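PDB 6JDR: PP1b from Porcine reproductive and respiratory syndrome virus, which probably unwinds RNA and DNA duplexes with 5' to 3' polarity, driven by ATP hydrolysis, as the helicase part of the arterivirus replicase polyprotein. Local coordinates for residues A14-A19 / Y27-H32; S62-V67 / K130-V135; D285-D290 / A360-R365. The protein carries 1 engineered substitution. All coordinates share one frame; numbering follows the deposited sequence.

Contact 1. Residues A14-A19 / Y27-H32; sequences APYATA and YHTHFH. With ZN (zinc ion), chain C; ZN (zinc ion), chain B.
Thr18 sets its methyl group squarely over the imidazole of His32: CG2 stands 3.3 Å from the ring centroid and only 8° off the ring normal, a CH-pi contact over the face. The two side chains cross at about a right angle. With CG anti to the backbone N (chi1 -172°), the His32 ring reaches across to the 14-19 segment, and its NE2 coordinates a zinc ion at 2.1 Å. A threonine suits the place facing it, since one branch can lie on the ring while the other, OG1, takes a hydrogen bond with Leu22 N. Farther along, Thr29 CG2 packs at 4.0 Å from Tyr16 CB and meets the tyrosine ring obliquely. Both pairs belong to the N-terminal zinc-binding domain, in which a short two-stranded antiparallel sheet (16-17 with 23-24) is flanked by the loops that supply the ligands of two zinc ions. His28, from a 3-10 turn after the sheet, binds one through ND1 at 2.1 Å, together with Cys7, Cys10 and Cys25. Cys20, His34 and Cys35 complete the site of His32. In a second shell, Tyr9 OH hydrogen-bonds His32 ND1, so that, with the metal on NE2, both ring nitrogens are held and the rotation of the ring is restricted. Thr29 OG1 lies in the ring plane of His30, accepts from His30 ND1 at 2.9 Å, and is also bonded to Val26 O.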
ATOM      1  N   ALA A  14      20.013  17.426  20.610  1.00 53.22           N
ATOM      2  CA  ALA A  14      21.010  16.360  20.492  1.00 54.42           C
ATOM      3  C   ALA A  14      22.415  16.907  20.238  1.00 53.74           C
ATOM      4  O   ALA A  14      22.790  17.144  19.091  1.00 57.07           O
ATOM      5  CB  ALA A  14      20.614  15.407  19.372  1.00 54.09           C
ATOM      6  N   PRO A  15      23.198  17.107  21.307  1.00 51.56           N
ATOM      7  CA  PRO A  15      24.580  17.547  21.122  1.00 52.49           C
ATOM      8  C   PRO A  15      25.538  16.423  20.704  1.00 52.31           C
ATOM      9  O   PRO A  15      26.611  16.710  20.180  1.00 55.65           O
ATOM     10  CB  PRO A  15      24.973  18.107  22.498  1.00 52.53           C
ATOM     11  CG  PRO A  15      23.940  17.632  23.466  1.00 52.31           C
ATOM     12  CD  PRO A  15      22.847  16.922  22.725  1.00 51.65           C
ATOM     13  N   TYR A  16      25.156  15.167  20.930  1.00 50.26           N
ATOM     14  CA  TYR A  16      26.023  14.029  20.626  1.00 48.58           C
ATOM     15  C   TYR A  16      25.431  13.146  19.537  1.00 46.64           C
ATOM     16  O   TYR A  16      24.303  13.365  19.092  1.00 45.25           O
ATOM     17  CB  TYR A  16      26.286  13.228  21.905  1.00 48.72           C
ATOM     18  CG  TYR A  16      26.891  14.101  22.979  1.00 49.49           C
ATOM     19  CD1 TYR A  16      28.260  14.330  23.019  1.00 49.03           C
ATOM     20  CD2 TYR A  16      26.089  14.743  23.919  1.00 49.41           C
ATOM     21  CE1 TYR A  16      28.821  15.150  23.980  1.00 50.00           C
ATOM     22  CE2 TYR A  16      26.643  15.567  24.886  1.00 50.52           C
ATOM     23  CZ  TYR A  16      28.010  15.769  24.909  1.00 50.42           C
ATOM     24  OH  TYR A  16      28.574  16.580  25.861  1.00 51.78           O
ATOM     25  N   ALA A  17      26.209  12.164  19.098  1.00 44.92           N
ATOM     26  CA  ALA A  17      25.773  11.242  18.058  1.00 43.91           C
ATOM     27  C   ALA A  17      26.438   9.878  18.201  1.00 42.76           C
ATOM     28  O   ALA A  17      27.533   9.770  18.752  1.00 41.97           O
ATOM     29  CB  ALA A  17      26.074  11.825  16.690  1.00 44.87           C
ATOM     30  N   THR A  18      25.767   8.841  17.698  1.00 41.24           N
ATOM     31  CA  THR A  18      26.339   7.496  17.668  1.00 39.51           C
ATOM     32  C   THR A  18      27.307   7.413  16.505  1.00 38.01           C
ATOM     33  O   THR A  18      27.216   8.195  15.556  1.00 37.56           O
ATOM     34  CB  THR A  18      25.266   6.394  17.507  1.00 40.10           C
ATOM     35  OG1 THR A  18      24.674   6.463  16.201  1.00 38.36           O
ATOM     36  CG2 THR A  18      24.182   6.530  18.575  1.00 41.37           C
ATOM     37  N   ALA A  19      28.227   6.459  16.573  1.00 37.19           N
ATOM     38  CA  ALA A  19      29.172   6.224  15.487  1.00 37.18           C
ATOM     39  C   ALA A  19      28.462   5.809  14.197  1.00 37.31           C
ATOM     40  O   ALA A  19      28.994   6.004  13.108  1.00 36.98           O
ATOM     41  CB  ALA A  19      30.186   5.166  15.892  1.00 37.71           C
ATOM     42  N   TYR A  27      20.388  11.940  27.558  1.00 50.62           N
ATOM     43  CA  TYR A  27      19.822  10.724  28.130  1.00 52.66           C
ATOM     44  C   TYR A  27      20.171   9.493  27.288  1.00 50.28           C
ATOM     45  O   TYR A  27      20.658   8.496  27.813  1.00 50.06           O
ATOM     46  CB  TYR A  27      18.302  10.861  28.271  1.00 55.41           C
ATOM     47  CG  TYR A  27      17.632   9.637  28.848  1.00 59.57           C
ATOM     48  CD1 TYR A  27      17.787   9.303  30.191  1.00 62.42           C
ATOM     49  CD2 TYR A  27      16.842   8.810  28.053  1.00 61.53           C
ATOM     50  CE1 TYR A  27      17.177   8.179  30.725  1.00 64.97           C
ATOM     51  CE2 TYR A  27      16.230   7.684  28.577  1.00 63.56           C
ATOM     52  CZ  TYR A  27      16.398   7.374  29.912  1.00 65.95           C
ATOM     53  OH  TYR A  27      15.790   6.256  30.435  1.00 69.90           O
ATOM     54  N   HIS A  28      19.953   9.586  25.979  1.00 47.55           N
ATOM     55  CA  HIS A  28      20.124   8.439  25.088  1.00 46.06           C
ATOM     56  C   HIS A  28      21.568   8.108  24.721  1.00 46.03           C
ATOM     57  O   HIS A  28      21.810   7.127  24.017  1.00 45.55           O
ATOM     58  CB  HIS A  28      19.296   8.627  23.819  1.00 45.13           C
ATOM     59  CG  HIS A  28      17.837   8.386  24.023  1.00 44.08           C
ATOM     60  ND1 HIS A  28      16.913   9.405  24.056  1.00 42.52           N
ATOM     61  CD2 HIS A  28      17.143   7.239  24.219  1.00 43.66           C
ATOM     62  CE1 HIS A  28      15.710   8.897  24.255  1.00 43.85           C
ATOM     63  NE2 HIS A  28      15.822   7.585  24.357  1.00 43.51           N
ATOM     64  N   THR A  29      22.528   8.896  25.205  1.00 43.84           N
ATOM     65  CA  THR A  29      23.938   8.543  25.054  1.00 42.96           C
ATOM     66  C   THR A  29      24.284   7.216  25.737  1.00 43.85           C
ATOM     67  O   THR A  29      25.308   6.612  25.424  1.00 45.44           O
ATOM     68  CB  THR A  29      24.874   9.634  25.633  1.00 42.22           C
ATOM     69  OG1 THR A  29      24.465   9.971  26.963  1.00 40.88           O
ATOM     70  CG2 THR A  29      24.861  10.886  24.772  1.00 41.80           C
ATOM     71  N   HIS A  30      23.451   6.771  26.676  1.00 45.06           N
ATOM     72  CA  HIS A  30      23.766   5.591  27.484  1.00 47.16           C
ATOM     73  C   HIS A  30      22.838   4.386  27.232  1.00 46.74           C
ATOM     74  O   HIS A  30      22.870   3.417  27.990  1.00 46.72           O
ATOM     75  CB  HIS A  30      23.744   5.978  28.973  1.00 48.12           C
ATOM     76  CG  HIS A  30      24.965   6.723  29.427  1.00 48.59           C
ATOM     77  ND1 HIS A  30      25.360   7.922  28.871  1.00 48.93           N
ATOM     78  CD2 HIS A  30      25.870   6.441  30.394  1.00 48.82           C
ATOM     79  CE1 HIS A  30      26.459   8.342  29.473  1.00 49.15           C
ATOM     80  NE2 HIS A  30      26.788   7.462  30.402  1.00 49.33           N
ATOM     81  N   PHE A  31      22.026   4.439  26.177  1.00 46.41           N
ATOM     82  CA  PHE A  31      21.111   3.339  25.852  1.00 46.35           C
ATOM     83  C   PHE A  31      21.230   2.897  24.386  1.00 44.62           C
ATOM     84  O   PHE A  31      20.246   2.478  23.768  1.00 44.03           O
ATOM     85  CB  PHE A  31      19.669   3.737  26.180  1.00 47.48           C
ATOM     86  CG  PHE A  31      19.447   4.072  27.626  1.00 49.80           C
ATOM     87  CD1 PHE A  31      19.146   3.077  28.549  1.00 50.13           C
ATOM     88  CD2 PHE A  31      19.538   5.386  28.070  1.00 51.87           C
ATOM     89  CE1 PHE A  31      18.939   3.383  29.886  1.00 51.33           C
ATOM     90  CE2 PHE A  31      19.330   5.699  29.406  1.00 53.19           C
ATOM     91  CZ  PHE A  31      19.030   4.698  30.317  1.00 52.43           C
ATOM     92  N   HIS A  32      22.447   2.966  23.851  1.00 41.87           N
ATOM     93  CA  HIS A  32      22.720   2.583  22.468  1.00 40.14           C
ATOM     94  C   HIS A  32      23.891   1.609  22.438  1.00 40.52           C
ATOM     95  O   HIS A  32      25.047   2.006  22.296  1.00 41.67           O
ATOM     96  CB  HIS A  32      23.023   3.828  21.638  1.00 39.26           C
ATOM     97  CG  HIS A  32      23.134   3.569  20.170  1.00 38.19           C
ATOM     98  ND1 HIS A  32      22.059   3.658  19.315  1.00 37.94           N
ATOM     99  CD2 HIS A  32      24.200   3.244  19.402  1.00 38.18           C
ATOM    100  CE1 HIS A  32      22.454   3.389  18.083  1.00 37.68           C
ATOM    101  NE2 HIS A  32      23.750   3.142  18.109  1.00 37.16           N
TER
HETATM  102 ZN    ZN C 502      16.656  11.297  23.143  1.00 45.99          ZN
HETATM  103 ZN    ZN B 501      24.894   2.521  16.401  1.00 36.84          ZN

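Contact 2. Residues S62-V67 / K130-V135; sequences SPLDEV and KEINMV
The first turn of helix 63-67 faces the start of helix 134-142, the two backbones approaching to 7.8 Å between Leu64 CA and Met134 CA. Leu64 points into the gap and splits its contacts between two partners. Its CD2 lies 4.0 Å from Ile132 CG2, and its CB is the same 4.0 Å from Met134 SD. Leucine fits here because both methyls of its fork can approach the isoleucine CG2 while CB meets the sulfur. Met134 folds back on itself, bent at both chi2 (-61°) and chi3 (-68°), which carries its CE to 3.7 Å from Ser62 OG. That oxygen has a defined role of its own: Ser62 is the N-cap of helix 63-67 and accepts from Leu64 N at 3.0 Å. Asp65 OD2 in return receives the Ser62 N-H at 3.1 Å, on the anti side of the carboxylate and 23° out of its plane, completing a capping box that closes the helix start. The residue that caps the start of the helix therefore also touches the methionine. Asn133 caps the facing helix, though its OD1 holds Val135 N only weakly. Around this apolar patch, Leu236 of helix 232-239 rests on Leu64 and Arg237 on Ile132, joining the zinc-binding region to the helicase core. Asp65 OD1 accepts a hydrogen bond from Tyr9 OH, and Tyr263 packs against both Pro63 and Met134.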
ATOM      1  N   SER A  62      14.006   1.692  22.412  1.00 44.01           N
ATOM      2  CA  SER A  62      13.254   1.800  21.170  1.00 42.10           C
ATOM      3  C   SER A  62      13.346   0.495  20.377  1.00 41.64           C
ATOM      4  O   SER A  62      14.323  -0.246  20.514  1.00 40.39           O
ATOM      5  CB  SER A  62      13.811   2.963  20.343  1.00 41.61           C
ATOM      6  OG  SER A  62      13.376   2.915  18.995  1.00 40.80           O
ATOM      7  N   PRO A  63      12.329   0.209  19.542  1.00 40.72           N
ATOM      8  CA  PRO A  63      12.435  -0.918  18.615  1.00 40.77           C
ATOM      9  C   PRO A  63      13.612  -0.787  17.649  1.00 40.66           C
ATOM     10  O   PRO A  63      14.099  -1.798  17.135  1.00 40.52           O
ATOM     11  CB  PRO A  63      11.107  -0.870  17.852  1.00 40.95           C
ATOM     12  CG  PRO A  63      10.162  -0.203  18.793  1.00 41.22           C
ATOM     13  CD  PRO A  63      10.993   0.830  19.492  1.00 40.83           C
ATOM     14  N   LEU A  64      14.062   0.445  17.407  1.00 40.00           N
ATOM     15  CA  LEU A  64      15.267   0.685  16.608  1.00 39.44           C
ATOM     16  C   LEU A  64      16.438  -0.140  17.113  1.00 38.67           C
ATOM     17  O   LEU A  64      17.222  -0.665  16.329  1.00 38.51           O
ATOM     18  CB  LEU A  64      15.652   2.162  16.644  1.00 38.39           C
ATOM     19  CG  LEU A  64      16.904   2.566  15.861  1.00 38.59           C
ATOM     20  CD1 LEU A  64      16.723   2.311  14.372  1.00 38.51           C
ATOM     21  CD2 LEU A  64      17.239   4.029  16.113  1.00 38.76           C
ATOM     22  N   ASP A  65      16.550  -0.246  18.429  1.00 38.63           N
ATOM     23  CA  ASP A  65      17.673  -0.932  19.045  1.00 38.82           C
ATOM     24  C   ASP A  65      17.604  -2.429  18.778  1.00 37.47           C
ATOM     25  O   ASP A  65      18.631  -3.077  18.591  1.00 36.67           O
ATOM     26  CB  ASP A  65      17.705  -0.631  20.545  1.00 39.70           C
ATOM     27  CG  ASP A  65      17.790   0.857  20.830  1.00 41.03           C
ATOM     28  OD1 ASP A  65      18.691   1.511  20.263  1.00 41.80           O
ATOM     29  OD2 ASP A  65      16.949   1.373  21.597  1.00 41.37           O
ATOM     30  N   GLU A  66      16.390  -2.970  18.747  1.00 37.00           N
ATOM     31  CA  GLU A  66      16.194  -4.375  18.418  1.00 37.40           C
ATOM     32  C   GLU A  66      16.541  -4.623  16.958  1.00 36.19           C
ATOM     33  O   GLU A  66      17.238  -5.584  16.634  1.00 36.42           O
ATOM     34  CB  GLU A  66      14.758  -4.802  18.706  1.00 39.33           C
ATOM     35  CG  GLU A  66      14.372  -4.741  20.179  1.00 40.37           C
ATOM     36  CD  GLU A  66      15.224  -5.639  21.056  1.00 41.08           C
ATOM     37  OE1 GLU A  66      15.449  -6.819  20.702  1.00 40.54           O
ATOM     38  OE2 GLU A  66      15.669  -5.160  22.115  1.00 44.19           O
ATOM     39  N   VAL A  67      16.076  -3.739  16.081  1.00 35.23           N
ATOM     40  CA  VAL A  67      16.426  -3.812  14.662  1.00 34.63           C
ATOM     41  C   VAL A  67      17.947  -3.816  14.479  1.00 34.48           C
ATOM     42  O   VAL A  67      18.486  -4.637  13.736  1.00 33.65           O
ATOM     43  CB  VAL A  67      15.795  -2.651  13.868  1.00 35.32           C
ATOM     44  CG1 VAL A  67      16.376  -2.558  12.462  1.00 35.68           C
ATOM     45  CG2 VAL A  67      14.286  -2.827  13.796  1.00 36.06           C
ATOM     46  N   LYS A 130      21.788   7.846   9.538  1.00 46.23           N
ATOM     47  CA  LYS A 130      21.814   9.264   9.169  1.00 49.59           C
ATOM     48  C   LYS A 130      20.409   9.829   8.924  1.00 50.01           C
ATOM     49  O   LYS A 130      20.126  10.972   9.276  1.00 49.64           O
ATOM     50  CB  LYS A 130      22.677   9.447   7.914  1.00 51.96           C
ATOM     51  CG  LYS A 130      22.863  10.884   7.453  1.00 54.36           C
ATOM     52  CD  LYS A 130      23.774  10.943   6.236  1.00 56.79           C
ATOM     53  CE  LYS A 130      23.628  12.259   5.488  1.00 59.22           C
ATOM     54  NZ  LYS A 130      24.512  12.315   4.289  1.00 60.51           N
ATOM     55  N   GLU A 131      19.538   9.019   8.327  1.00 50.66           N
ATOM     56  CA  GLU A 131      18.194   9.455   7.951  1.00 52.32           C
ATOM     57  C   GLU A 131      17.093   8.938   8.883  1.00 52.42           C
ATOM     58  O   GLU A 131      15.910   9.088   8.578  1.00 55.87           O
ATOM     59  CB  GLU A 131      17.898   9.004   6.514  1.00 53.33           C
ATOM     60  N   ILE A 132      17.470   8.346  10.015  1.00 50.39           N
ATOM     61  CA  ILE A 132      16.501   7.746  10.931  1.00 48.77           C
ATOM     62  C   ILE A 132      15.931   8.801  11.877  1.00 47.60           C
ATOM     63  O   ILE A 132      16.668   9.633  12.411  1.00 47.04           O
ATOM     64  CB  ILE A 132      17.139   6.586  11.737  1.00 48.94           C
ATOM     65  CG1 ILE A 132      17.531   5.431  10.802  1.00 48.58           C
ATOM     66  CG2 ILE A 132      16.203   6.093  12.833  1.00 48.47           C
ATOM     67  CD1 ILE A 132      16.365   4.681  10.188  1.00 49.23           C
ATOM     68  N   ASN A 133      14.613   8.743  12.074  1.00 46.57           N
ATOM     69  CA  ASN A 133      13.887   9.660  12.955  1.00 45.78           C
ATOM     70  C   ASN A 133      12.663   8.932  13.516  1.00 44.46           C
ATOM     71  O   ASN A 133      11.623   8.849  12.859  1.00 42.80           O
ATOM     72  CB  ASN A 133      13.468  10.912  12.173  1.00 47.05           C
ATOM     73  CG  ASN A 133      12.754  11.950  13.033  1.00 48.71           C
ATOM     74  OD1 ASN A 133      12.545  11.760  14.228  1.00 50.22           O
ATOM     75  ND2 ASN A 133      12.377  13.062  12.415  1.00 49.51           N
ATOM     76  N   MET A 134      12.793   8.406  14.731  1.00 42.64           N
ATOM     77  CA  MET A 134      11.782   7.500  15.275  1.00 43.44           C
ATOM     78  C   MET A 134      10.493   8.198  15.723  1.00 45.17           C
ATOM     79  O   MET A 134       9.460   7.537  15.861  1.00 45.23           O
ATOM     80  CB  MET A 134      12.361   6.659  16.416  1.00 42.40           C
ATOM     81  CG  MET A 134      13.525   5.763  16.005  1.00 43.19           C
ATOM     82  SD  MET A 134      13.130   4.536  14.732  1.00 42.56           S
ATOM     83  CE  MET A 134      12.029   3.455  15.640  1.00 41.28           C
ATOM     84  N   VAL A 135      10.536   9.514  15.938  1.00 45.31           N
ATOM     85  CA  VAL A 135       9.298  10.264  16.201  1.00 46.85           C
ATOM     86  C   VAL A 135       8.489  10.440  14.905  1.00 45.43           C
ATOM     87  O   VAL A 135       7.259  10.420  14.930  1.00 45.25           O
ATOM     88  CB  VAL A 135       9.538  11.615  16.933  1.00 49.10           C
ATOM     89  CG1 VAL A 135      10.482  12.527  16.167  1.00 52.09           C
ATOM     90  CG2 VAL A 135       8.216  12.332  17.184  1.00 49.70           C
TER

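Contact 3. Residues D285-D290 / A360-R365; sequences DAIQPD and AITRAR
Ile287, near the end of helix 281-287, directs its side chain at the end of helix 354-361. At CB the chain forks. CG2, the shorter branch, lies 3.8 Å from Thr362 CG2 and 4.4 Å from Ile361 CG2. The other branch leaves through CG1, placed between the backbone N and the carbonyl carbon (chi1 69°), and extends to CD1, which comes to 4.1 Å from Thr362 CG2. Isoleucine suits its place because branching at CB lets one methyl meet both Ile361 and Thr362 while the longer arm carries CD1 to the threonine methyl. Threonine, the first residue to leave helical geometry, suits this helix end: its methyl joins the apolar contact, while OG1 turns back to Leu358 O, its main carbonyl partner, with Val359 O close enough to share the single proton. The same oxygen accepts an almost straight bond from Arg363 NH2, at 2.8 Å and 175°. In the superfamily 1 core of two RecA-like domains, Ile287 also touches Leu295 of strand 294-297, at the edge of the seven-stranded parallel sheet of the first, and Leu358 of helix 354-361, whose Ala360 packs on strand 342-345 in the five-stranded sheet of the second.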
ATOM      1  N   ASP A 285     -17.987  -1.858  -4.660  1.00 53.53           N
ATOM      2  CA  ASP A 285     -17.799  -0.474  -4.217  1.00 54.06           C
ATOM      3  C   ASP A 285     -19.041   0.105  -3.530  1.00 52.85           C
ATOM      4  O   ASP A 285     -18.930   0.774  -2.497  1.00 52.33           O
ATOM      5  CB  ASP A 285     -17.413   0.421  -5.404  1.00 55.83           C
ATOM      6  CG  ASP A 285     -16.028   0.101  -5.963  1.00 58.53           C
ATOM      7  OD1 ASP A 285     -15.305  -0.732  -5.365  1.00 58.45           O
ATOM      8  OD2 ASP A 285     -15.663   0.689  -7.006  1.00 59.33           O
ATOM      9  N   ALA A 286     -20.215  -0.148  -4.105  1.00 51.04           N
ATOM     10  CA  ALA A 286     -21.468   0.384  -3.569  1.00 48.62           C
ATOM     11  C   ALA A 286     -21.804  -0.239  -2.221  1.00 46.53           C
ATOM     12  O   ALA A 286     -22.273   0.450  -1.319  1.00 44.94           O
ATOM     13  CB  ALA A 286     -22.607   0.163  -4.553  1.00 49.30           C
ATOM     14  N   ILE A 287     -21.549  -1.537  -2.084  1.00 45.99           N
ATOM     15  CA  ILE A 287     -21.891  -2.264  -0.860  1.00 45.68           C
ATOM     16  C   ILE A 287     -20.821  -2.174   0.231  1.00 45.57           C
ATOM     17  O   ILE A 287     -21.069  -2.580   1.372  1.00 44.05           O
ATOM     18  CB  ILE A 287     -22.223  -3.750  -1.143  1.00 46.28           C
ATOM     19  CG1 ILE A 287     -20.984  -4.543  -1.578  1.00 46.88           C
ATOM     20  CG2 ILE A 287     -23.316  -3.857  -2.200  1.00 46.72           C
ATOM     21  CD1 ILE A 287     -21.216  -6.039  -1.655  1.00 47.09           C
ATOM     22  N   GLN A 288     -19.650  -1.633  -0.111  1.00 46.38           N
ATOM     23  CA  GLN A 288     -18.499  -1.601   0.806  1.00 47.19           C
ATOM     24  C   GLN A 288     -18.810  -1.073   2.221  1.00 47.00           C
ATOM     25  O   GLN A 288     -18.392  -1.688   3.201  1.00 49.07           O
ATOM     26  CB  GLN A 288     -17.327  -0.824   0.181  1.00 47.51           C
ATOM     27  CG  GLN A 288     -16.036  -0.858   0.991  1.00 48.58           C
ATOM     28  CD  GLN A 288     -15.538  -2.270   1.258  1.00 49.53           C
ATOM     29  OE1 GLN A 288     -15.037  -2.942   0.356  1.00 50.63           O
ATOM     30  NE2 GLN A 288     -15.675  -2.727   2.501  1.00 48.87           N
ATOM     31  N   PRO A 289     -19.554   0.048   2.338  1.00 46.33           N
ATOM     32  CA  PRO A 289     -19.938   0.568   3.658  1.00 46.11           C
ATOM     33  C   PRO A 289     -20.464  -0.456   4.674  1.00 46.86           C
ATOM     34  O   PRO A 289     -20.333  -0.232   5.877  1.00 46.52           O
ATOM     35  CB  PRO A 289     -21.030   1.575   3.317  1.00 46.43           C
ATOM     36  CG  PRO A 289     -20.613   2.115   1.996  1.00 46.34           C
ATOM     37  CD  PRO A 289     -19.969   0.971   1.261  1.00 46.67           C
ATOM     38  N   ASP A 290     -21.046  -1.558   4.201  1.00 48.50           N
ATOM     39  CA  ASP A 290     -21.568  -2.610   5.084  1.00 49.71           C
ATOM     40  C   ASP A 290     -20.551  -3.659   5.540  1.00 50.82           C
ATOM     41  O   ASP A 290     -20.916  -4.567   6.289  1.00 51.32           O
ATOM     42  CB  ASP A 290     -22.734  -3.344   4.406  1.00 51.03           C
ATOM     43  CG  ASP A 290     -24.041  -2.607   4.540  1.00 50.48           C
ATOM     44  OD1 ASP A 290     -24.787  -2.900   5.497  1.00 50.80           O
ATOM     45  OD2 ASP A 290     -24.311  -1.726   3.701  1.00 50.60           O
ATOM     46  N   ALA A 360     -31.044  -6.536  -2.662  1.00 50.08           N
ATOM     47  CA  ALA A 360     -31.464  -6.360  -4.058  1.00 51.43           C
ATOM     48  C   ALA A 360     -30.296  -6.168  -5.026  1.00 51.63           C
ATOM     49  O   ALA A 360     -30.306  -6.706  -6.134  1.00 53.53           O
ATOM     50  CB  ALA A 360     -32.428  -5.188  -4.172  1.00 51.30           C
ATOM     51  N   ILE A 361     -29.298  -5.397  -4.604  1.00 51.59           N
ATOM     52  CA  ILE A 361     -28.135  -5.104  -5.438  1.00 51.49           C
ATOM     53  C   ILE A 361     -27.209  -6.314  -5.582  1.00 51.81           C
ATOM     54  O   ILE A 361     -26.510  -6.447  -6.588  1.00 53.29           O
ATOM     55  CB  ILE A 361     -27.351  -3.901  -4.866  1.00 53.31           C
ATOM     56  CG1 ILE A 361     -28.211  -2.630  -4.914  1.00 53.59           C
ATOM     57  CG2 ILE A 361     -26.038  -3.685  -5.610  1.00 53.67           C
ATOM     58  CD1 ILE A 361     -28.755  -2.286  -6.282  1.00 54.30           C
ATOM     59  N   THR A 362     -27.218  -7.206  -4.595  1.00 52.37           N
ATOM     60  CA  THR A 362     -26.280  -8.326  -4.561  1.00 54.42           C
ATOM     61  C   THR A 362     -26.857  -9.666  -5.051  1.00 57.04           C
ATOM     62  O   THR A 362     -26.259 -10.716  -4.812  1.00 57.54           O
ATOM     63  CB  THR A 362     -25.726  -8.515  -3.137  1.00 53.34           C
ATOM     64  OG1 THR A 362     -26.811  -8.733  -2.228  1.00 53.01           O
ATOM     65  CG2 THR A 362     -24.928  -7.292  -2.705  1.00 53.12           C
ATOM     66  N   ARG A 363     -28.004  -9.638  -5.729  1.00 59.54           N
ATOM     67  CA  ARG A 363     -28.579 -10.849  -6.321  1.00 60.94           C
ATOM     68  C   ARG A 363     -28.026 -11.116  -7.723  1.00 62.81           C
ATOM     69  O   ARG A 363     -27.811 -12.268  -8.098  1.00 64.03           O
ATOM     70  CB  ARG A 363     -30.105 -10.748  -6.415  1.00 61.14           C
ATOM     71  CG  ARG A 363     -30.842 -10.507  -5.108  1.00 61.56           C
ATOM     72  CD  ARG A 363     -30.450 -11.500  -4.028  1.00 62.48           C
ATOM     73  NE  ARG A 363     -29.237 -11.102  -3.315  1.00 63.48           N
ATOM     74  CZ  ARG A 363     -28.515 -11.902  -2.530  1.00 64.80           C
ATOM     75  NH1 ARG A 363     -28.862 -13.170  -2.338  1.00 64.38           N
ATOM     76  NH2 ARG A 363     -27.431 -11.426  -1.930  1.00 65.81           N
ATOM     77  N   ALA A 364     -27.812 -10.051  -8.493  1.00 64.33           N
ATOM     78  CA  ALA A 364     -27.447 -10.172  -9.904  1.00 66.48           C
ATOM     79  C   ALA A 364     -25.972 -10.487 -10.110  1.00 68.96           C
ATOM     80  O   ALA A 364     -25.122 -10.118  -9.293  1.00 69.30           O
ATOM     81  CB  ALA A 364     -27.808  -8.900 -10.653  1.00 67.42           C
ATOM     82  N   ARG A 365     -25.683 -11.157 -11.222  1.00 70.99           N
ATOM     83  CA  ARG A 365     -24.320 -11.513 -11.598  1.00 71.99           C
ATOM     84  C   ARG A 365     -23.792 -10.587 -12.693  1.00 72.06           C
ATOM     85  O   ARG A 365     -22.727  -9.989 -12.540  1.00 72.29           O
ATOM     86  CB  ARG A 365     -24.272 -12.969 -12.067  1.00 73.86           C
ATOM     87  CG  ARG A 365     -22.875 -13.498 -12.347  1.00 76.11           C
ATOM     88  CD  ARG A 365     -22.904 -14.979 -12.694  1.00 77.11           C
ATOM     89  NE  ARG A 365     -23.135 -15.825 -11.522  1.00 77.14           N
ATOM     90  CZ  ARG A 365     -22.216 -16.130 -10.605  1.00 77.12           C
ATOM     91  NH1 ARG A 365     -20.975 -15.651 -10.690  1.00 76.18           N
ATOM     92  NH2 ARG A 365     -22.543 -16.915  -9.584  1.00 77.05           N
TER

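Contacts 1 and 2 are neighbours, their centres 12 Å apart, and Asp65 of contact 2 reaches contact 1, its OD1 lying 4.1 Å from His32 ND1, a packing distance, the two atoms being joined through the hydroxyl of Tyr9, which hydrogen-bonds to each. The side chain of Leu64 is about 8 Å from a bound zinc ion and also packs on Leu236 of helix 232-239 in the helicase core, so contact 2 bridges the two. Contact 3 lies on the opposite side of the chain's centre, about 56 Å from contact 1 and 44 Å from contact 2 between centres, and joins elements within the core, away from the zinc sites.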